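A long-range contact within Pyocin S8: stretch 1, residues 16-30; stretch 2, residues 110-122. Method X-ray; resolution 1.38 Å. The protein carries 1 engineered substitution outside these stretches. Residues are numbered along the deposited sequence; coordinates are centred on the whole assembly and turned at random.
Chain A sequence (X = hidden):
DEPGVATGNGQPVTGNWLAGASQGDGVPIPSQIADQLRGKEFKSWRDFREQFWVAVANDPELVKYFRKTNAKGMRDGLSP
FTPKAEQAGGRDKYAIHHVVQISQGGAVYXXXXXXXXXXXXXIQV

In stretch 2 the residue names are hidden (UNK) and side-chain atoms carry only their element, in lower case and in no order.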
# COMPACT_ATOMS: atom_id res chain seq x y z
N ASN A 16 10.03 10.31 8.24
CA ASN A 16 9.53 9.33 7.25
C ASN A 16 9.39 7.98 7.94
O ASN A 16 10.35 7.20 8.01
CB ASN A 16 10.41 9.24 6.01
CG ASN A 16 9.70 8.52 4.88
OD1 ASN A 16 8.85 7.66 5.11
ND2 ASN A 16 10.04 8.87 3.66
N TRP A 17 8.20 7.76 8.47
CA TRP A 17 7.92 6.62 9.37
C TRP A 17 8.37 5.32 8.71
O TRP A 17 9.10 4.55 9.34
CB TRP A 17 6.44 6.63 9.71
CG TRP A 17 5.99 5.37 10.34
CD1 TRP A 17 6.60 4.66 11.33
CD2 TRP A 17 4.77 4.68 10.02
NE1 TRP A 17 5.85 3.56 11.64
CE2 TRP A 17 4.73 3.54 10.86
CE3 TRP A 17 3.74 4.91 9.11
CZ2 TRP A 17 3.67 2.65 10.81
CZ3 TRP A 17 2.70 4.01 9.06
CH2 TRP A 17 2.66 2.91 9.91
N LEU A 18 7.95 5.08 7.47
CA LEU A 18 8.15 3.75 6.83
C LEU A 18 9.50 3.67 6.13
O LEU A 18 9.80 2.59 5.61
CB LEU A 18 7.00 3.49 5.85
CG LEU A 18 5.64 3.31 6.49
CD1 LEU A 18 4.65 2.78 5.48
CD2 LEU A 18 5.72 2.38 7.69
N ALA A 19 10.31 4.73 6.16
CA ALA A 19 11.70 4.68 5.63
C ALA A 19 12.39 3.44 6.20
O ALA A 19 13.07 2.74 5.44
CB ALA A 19 12.45 5.94 5.95
N GLY A 20 12.19 3.16 7.50
CA GLY A 20 12.85 2.05 8.21
C GLY A 20 12.15 0.71 8.00
O GLY A 20 12.70 -0.31 8.45
N ALA A 21 10.98 0.70 7.35
CA ALA A 21 10.17 -0.52 7.13
C ALA A 21 10.96 -1.51 6.26
O ALA A 21 10.68 -2.71 6.33
CB ALA A 21 8.84 -0.20 6.51
N SER A 22 11.92 -1.00 5.48
CA SER A 22 12.71 -1.76 4.49
C SER A 22 14.03 -2.24 5.10
O SER A 22 14.89 -2.69 4.33
CB SER A 22 12.96 -0.91 3.29
OG SER A 22 13.63 0.29 3.66
N GLN A 23 14.17 -2.17 6.42
CA GLN A 23 15.44 -2.54 7.10
C GLN A 23 15.13 -3.32 8.37
O GLN A 23 14.14 -2.98 9.03
CB GLN A 23 16.24 -1.29 7.45
CG GLN A 23 16.81 -0.59 6.23
CD GLN A 23 16.48 0.88 6.24
OE1 GLN A 23 15.49 1.31 5.67
NE2 GLN A 23 17.30 1.65 6.93
N GLY A 24 15.98 -4.30 8.67
CA GLY A 24 15.99 -5.09 9.92
C GLY A 24 14.59 -5.45 10.38
O GLY A 24 13.87 -6.13 9.62
N ASP A 25 14.21 -4.98 11.56
CA ASP A 25 12.95 -5.39 12.24
C ASP A 25 11.79 -4.50 11.81
O ASP A 25 10.72 -4.62 12.41
CB ASP A 25 13.11 -5.36 13.76
CG ASP A 25 13.53 -4.00 14.31
OD1 ASP A 25 13.53 -3.85 15.55
OD2 ASP A 25 13.86 -3.12 13.49
N GLY A 26 11.96 -3.65 10.79
CA GLY A 26 10.89 -2.74 10.36
C GLY A 26 10.74 -1.61 11.35
O GLY A 26 11.72 -1.29 12.04
N VAL A 27 9.57 -1.01 11.42
CA VAL A 27 9.39 0.20 12.26
C VAL A 27 8.25 -0.06 13.22
O VAL A 27 7.29 -0.74 12.89
CB VAL A 27 9.15 1.47 11.42
CG1 VAL A 27 10.39 1.79 10.61
CG2 VAL A 27 7.93 1.35 10.52
N PRO A 28 8.31 0.54 14.41
CA PRO A 28 7.24 0.39 15.37
C PRO A 28 6.02 1.17 14.87
O PRO A 28 6.09 1.93 13.91
CB PRO A 28 7.81 1.00 16.65
CG PRO A 28 8.76 2.06 16.13
CD PRO A 28 9.37 1.46 14.88
N ILE A 29 4.90 0.92 15.51
CA ILE A 29 3.64 1.65 15.23
C ILE A 29 3.77 3.01 15.88
O ILE A 29 4.14 3.11 17.04
CB ILE A 29 2.44 0.87 15.78
CG1 ILE A 29 2.43 -0.57 15.26
CG2 ILE A 29 1.14 1.60 15.50
CD1 ILE A 29 2.93 -0.73 13.83
N PRO A 30 3.53 4.10 15.14
CA PRO A 30 3.61 5.43 15.73
C PRO A 30 2.64 5.52 16.90
O PRO A 30 1.51 5.04 16.79
CB PRO A 30 3.21 6.36 14.59
CG PRO A 30 3.49 5.55 13.35
CD PRO A 30 3.16 4.12 13.72
N UNK A 110 -1.76 -6.51 20.07
CA UNK A 110 -0.83 -5.70 20.89
C UNK A 110 0.02 -4.90 19.92
O UNK A 110 0.86 -5.47 19.20
c UNK A 110 0.69 -5.43 22.78
o UNK A 110 0.19 -5.13 23.91
c UNK A 110 0.01 -6.46 21.90
o UNK A 110 1.66 -4.87 22.31
N UNK A 111 -0.22 -3.61 19.95
CA UNK A 111 0.42 -2.63 19.04
C UNK A 111 1.93 -2.70 19.24
O UNK A 111 2.66 -2.53 18.28
c UNK A 111 -0.16 -1.24 19.31
c UNK A 111 0.60 -0.18 18.54
c UNK A 111 -2.42 -0.16 19.65
c UNK A 111 -1.66 -1.24 18.97
N UNK A 112 2.40 -2.97 20.45
CA UNK A 112 3.85 -3.01 20.73
C UNK A 112 4.44 -4.32 20.19
O UNK A 112 5.67 -4.43 20.14
o UNK A 112 3.88 -0.49 21.93
o UNK A 112 2.99 -1.36 23.71
c UNK A 112 3.63 -1.45 22.66
c UNK A 112 4.11 -2.81 22.22
N UNK A 113 3.58 -5.24 19.77
CA UNK A 113 4.02 -6.50 19.12
C UNK A 113 4.04 -6.31 17.60
O UNK A 113 4.28 -7.30 16.89
c UNK A 113 3.11 -7.67 19.49
c UNK A 113 3.72 -8.99 19.07
n UNK A 113 2.89 -9.90 18.60
o UNK A 113 4.94 -9.16 19.15
N UNK A 114 3.77 -5.10 17.13
CA UNK A 114 3.65 -4.88 15.67
C UNK A 114 4.83 -4.07 15.18
O UNK A 114 5.24 -3.11 15.84
c UNK A 114 2.35 -4.15 15.36
c UNK A 114 1.11 -4.82 15.94
c UNK A 114 -0.12 -4.02 15.57
c UNK A 114 0.98 -6.26 15.45
N UNK A 115 5.30 -4.44 14.00
CA UNK A 115 6.28 -3.66 13.25
C UNK A 115 5.73 -3.53 11.85
O UNK A 115 5.20 -4.51 11.34
c UNK A 115 8.21 -4.65 14.54
n UNK A 115 9.96 -1.79 16.91
c UNK A 115 7.62 -4.37 13.18
c UNK A 115 8.42 -3.37 15.27
n UNK A 115 11.34 -1.20 15.20
n UNK A 115 9.59 -2.64 14.82
c UNK A 115 10.30 -1.88 15.64
N UNK A 116 5.89 -2.39 11.23
CA UNK A 116 5.57 -2.31 9.79
C UNK A 116 6.85 -2.62 9.03
O UNK A 116 7.92 -2.12 9.39
c UNK A 116 4.93 -0.97 9.43
c UNK A 116 4.68 -0.90 7.93
c UNK A 116 3.64 -0.81 10.21
N UNK A 117 6.72 -3.50 8.06
CA UNK A 117 7.85 -4.02 7.28
C UNK A 117 7.44 -4.00 5.82
O UNK A 117 6.27 -4.18 5.52
s UNK A 117 9.00 -7.28 9.36
c UNK A 117 8.16 -5.46 7.67
c UNK A 117 8.52 -5.60 9.11
c UNK A 117 9.98 -7.11 10.85
N UNK A 118 8.41 -3.84 4.94
CA UNK A 118 8.18 -4.16 3.53
C UNK A 118 8.11 -5.67 3.42
O UNK A 118 8.66 -6.39 4.26
c UNK A 118 9.30 -3.60 2.68
o UNK A 118 10.49 -4.26 3.11
c UNK A 118 9.40 -2.09 2.82
N UNK A 119 7.43 -6.20 2.39
CA UNK A 119 7.42 -7.64 2.14
C UNK A 119 8.84 -8.21 2.11
O UNK A 119 9.04 -9.28 2.62
c UNK A 119 5.78 -6.57 0.80
c UNK A 119 6.55 -5.46 1.48
c UNK A 119 6.75 -7.72 0.78
N UNK A 120 9.76 -7.48 1.49
CA UNK A 120 11.17 -7.92 1.33
C UNK A 120 11.75 -8.20 2.72
O UNK A 120 12.39 -9.24 2.89
c UNK A 120 15.73 -6.32 -0.08
n UNK A 120 16.13 -6.52 1.34
c UNK A 120 14.24 -6.11 -0.24
c UNK A 120 13.43 -7.26 0.32
c UNK A 120 11.99 -6.86 0.60
N UNK A 121 11.52 -7.29 3.67
CA UNK A 121 12.01 -7.48 5.05
C UNK A 121 11.15 -8.54 5.74
O UNK A 121 11.72 -9.41 6.41
s UNK A 121 14.68 -6.08 5.36
c UNK A 121 14.75 -7.02 6.88
c UNK A 121 13.09 -5.23 5.54
c UNK A 121 11.94 -6.17 5.85
N UNK A 122 9.84 -8.46 5.55
CA UNK A 122 8.84 -9.30 6.26
C UNK A 122 9.12 -10.78 6.00
O UNK A 122 9.07 -11.58 6.94
c UNK A 122 7.44 -8.91 5.81
c UNK A 122 4.43 -10.39 7.14
c UNK A 122 6.38 -9.82 7.98
n UNK A 122 5.16 -10.36 8.26
n UNK A 122 5.17 -9.90 6.16
c UNK A 122 6.39 -9.52 6.66
O HOH W 1 4.82 -0.82 17.82

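Position 110 has two side-chain carbons, the second carrying two oxygens, and lies out of reach of stretch 1: Asp 110. Its OD1 accepts a weak bond from the backbone N of residue 112 at 2.8 Å, as suits an acid just before a 3-10 segment.

Position 111 shows four carbons, forked at the first, one arm two carbons long; the short arm touches Ile 29. This is Ile 111, whose CG2 lies 3.5 Å from Ile 29 CB, an apolar contact between buried side chains.

Position 112, two carbons with two oxygens on the second, touches nothing on stretch 1: Asp 112, its charge at an exposed place. Position 113 has two carbons, the second carrying one oxygen and one nitrogen, also without contact: Asn 113, whose polar atoms are both bonded elsewhere in the structure.

At position 114 four carbons fork at the second, and the first lies against Ile 29. This is Leu 114, a buried apolar side chain; its CB packs 3.6 Å from Ile 29 CG1.

Position 115 carries three carbons, a nitrogen, then a carbon with two more nitrogens, lying among Asp 25, Gly 26 and Pro 28: Arg 115. NH1 donates to Gly 26 O at 3.2 Å, near the guanidinium plane, and NE makes a weak bond to Asp 25 O at 3.3 Å. Over one face lies Asp 25 OD1, 3.5 Å from Arg 115 NH1, a salt bridge of charges without a directed N-H; Pro 28 CD covers the opposite face. A long side chain ending in a flat, charged guanidinium can serve all of these partners.

Position 116 has one carbon bearing two others, one against the Trp 17 ring and Ile 29, the other against Leu 18: Val 116. CG2 meets Trp 17 CZ2 at 3.5 Å and Ile 29 CD1 at 3.7 Å; CG1 meets Leu 18 CD2 at 3.4 Å. A short, branched side chain suits this enclosed strand position.

Position 117, two carbons, a sulfur and a carbon, unbranched, passes Gly 26 to end at Asp 25: Met 117. Its length brings CE to 3.0 Å from Asp 25 O. Its CG lies 3.9 Å from Gly 26 CA, where a CB would clash with it.

Position 118, one carbon bearing an oxygen and a carbon, lies against Ser 22: Thr 118. Its N donates to Ala 21 O at 2.9 Å, and its OG1 caps the following helix, accepting from residue 121 N at 3.2 Å.

Position 119 closes three carbons onto its own N: Pro 119, apt in a helix's first turn. Position 120, four carbons ending in nitrogen, is Lys 120, its charge exposed. Position 121, another unbranched sulfur chain, touches Ser 22 and Gly 24: Met 121, whose flexibility brings CG to 3.2 Å from Ser 22 C and CE to 3.0 Å from Gly 24 O. Position 122, a carbon and a five-membered ring with two nitrogens, is His 122; this contact makes no demand on it.

The contact rests on antiparallel pairing: Val 27 N donates to Val 116 O at 2.8 Å, and Val 116 N to Val 27 O at 2.7 Å. Apolar packing around Val 116 and Ile 29 joins the polar grip of Arg 115, burying 804 Å².

Stretch 2 (110-122) DIDNLRVMTPKMH
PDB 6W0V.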